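Local coordinates for DUF4627 domain-containing protein (Bacteroides thetaiotaomicron, PDB 3SEE), which is of unknown function but has a galactose-binding-like beta fold, consistent with binding sugars, at residues 191-194 and 195-198. Sequence-based numbering, arbitrary orientation.
Sequences DDAA and ILKD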
loop_
_atom_site.group_PDB
_atom_site.type_symbol
_atom_site.label_atom_id
_atom_site.label_comp_id
_atom_site.label_asym_id
_atom_site.label_seq_id
_atom_site.Cartn_x
_atom_site.Cartn_y
_atom_site.Cartn_z
ATOM N N ASP A 191 14.611 -17.787 0.807
ATOM C CA ASP A 191 14.216 -18.217 -0.521
ATOM C C ASP A 191 12.790 -18.799 -0.549
ATOM O O ASP A 191 12.067 -18.642 -1.535
ATOM C CB ASP A 191 15.171 -19.314 -1.024
ATOM C CG ASP A 191 16.528 -18.793 -1.464
ATOM O OD1 ASP A 191 16.721 -17.572 -1.611
ATOM O OD2 ASP A 191 17.410 -19.652 -1.718
ATOM N N ASP A 192 12.399 -19.467 0.528
ATOM C CA ASP A 192 11.074 -20.092 0.602
ATOM C C ASP A 192 10.058 -19.303 1.397
ATOM O O ASP A 192 9.019 -19.859 1.784
ATOM C CB ASP A 192 11.211 -21.491 1.210
ATOM C CG ASP A 192 12.069 -22.396 0.375
ATOM O OD1 ASP A 192 11.764 -22.527 -0.831
ATOM O OD2 ASP A 192 13.050 -22.940 0.929
ATOM N N ALA A 193 10.293 -18.003 1.618
ATOM C CA ALA A 193 9.407 -17.229 2.448
ATOM C C ALA A 193 7.998 -17.183 1.864
ATOM O O ALA A 193 7.810 -16.965 0.655
ATOM C CB ALA A 193 9.952 -15.812 2.608
ATOM N N ALA A 194 7.026 -17.295 2.761
ATOM C CA ALA A 194 5.628 -17.212 2.384
ATOM C C ALA A 194 5.286 -15.901 1.681
ATOM O O ALA A 194 4.483 -15.882 0.753
ATOM C CB ALA A 194 4.735 -17.390 3.618
ATOM N N ILE A 195 5.906 -14.798 2.107
ATOM C CA ILE A 195 5.565 -13.498 1.557
ATOM C C ILE A 195 5.805 -13.435 0.047
ATOM O O ILE A 195 5.103 -12.745 -0.673
ATOM C CB ILE A 195 6.283 -12.360 2.306
ATOM C CG1 ILE A 195 5.730 -10.994 1.902
ATOM C CG2 ILE A 195 7.811 -12.461 2.162
ATOM C CD1 ILE A 195 6.292 -9.806 2.712
ATOM N N LEU A 196 6.829 -14.147 -0.448
ATOM C CA LEU A 196 7.125 -14.119 -1.866
ATOM C C LEU A 196 6.010 -14.760 -2.685
ATOM O O LEU A 196 5.777 -14.384 -3.838
ATOM C CB LEU A 196 8.444 -14.837 -2.151
ATOM C CG LEU A 196 9.714 -14.177 -1.597
ATOM C CD1 LEU A 196 10.876 -15.164 -1.694
ATOM C CD2 LEU A 196 10.056 -12.863 -2.306
ATOM N N LYS A 197 5.327 -15.757 -2.118
ATOM C CA LYS A 197 4.280 -16.490 -2.820
ATOM C C LYS A 197 2.892 -15.903 -2.650
ATOM O O LYS A 197 1.985 -16.231 -3.428
ATOM C CB LYS A 197 4.236 -17.945 -2.385
ATOM C CG LYS A 197 5.532 -18.660 -2.585
ATOM C CD LYS A 197 5.417 -20.144 -2.167
ATOM C CE LYS A 197 6.758 -20.885 -2.075
ATOM N NZ LYS A 197 7.413 -20.971 -0.699
ATOM N N ASP A 198 2.682 -15.050 -1.644
ATOM C CA ASP A 198 1.343 -14.538 -1.356
ATOM C C ASP A 198 1.461 -13.276 -0.516
ATOM O O ASP A 198 1.702 -13.328 0.699
ATOM C CB ASP A 198 0.515 -15.613 -0.638
ATOM C CG ASP A 198 -0.927 -15.255 -0.515
ATOM O OD1 ASP A 198 -1.345 -14.157 -0.954
ATOM O OD2 ASP A 198 -1.680 -16.099 0.035
HETATM O O HOH W 1 8.869 -18.477 -1.529
HETATM O O HOH W 2 8.760 -23.319 -0.554
#
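Lys197 reaches back from a single helical turn toward Asp192; one water joins them, and another ties the ammonium to the loop's backbone. Its chain runs extended from CB to CE and bends only at the last torsion (chi4 95°), which turns the ammonium toward the preceding loop. There NZ gives a hydrogen bond to the backbone-bound water at 3.0 Å, and that water in turn donates to the carbonyl oxygens of Asp191 and Ala193. The other water accepts from NZ at 2.7 Å and donates to Asp192 OD1. The carboxylate and the ammonium, with OD1 and NZ 4.6 Å apart, are thus joined through solvent instead of by a direct salt bridge. A long, flexible lysine suits this solvent-exposed side, where its charge can stay hydrated.

Apolar side chains gather beside Ala193, whose CB lies 4.0 Å from Ile195 CG2, with Leu196 CD1 a little farther off; a lone methyl lets both larger chains approach. With Ile195 CG1 anti to the backbone N (chi1 -169°), the longer branch leads away from the loop, and both larger residues pack on Phe131 of strand 130-133. The turn itself closes through Leu196 N to Ala193 O and Lys197 N to Ala194 O, bonds between residues three apart. Asp198 follows, its N weakly bonded to Ala194 O, its carboxylate held by Arg84 (salt bridge) and Thr116 (hydrogen bond).

The short turn between strands 186-188 and 199-204 therefore has an apolar inner side, formed by buried Ile195 and Leu196, and a hydrated outer one, where Asp192-Lys197 attraction is probably softened by water.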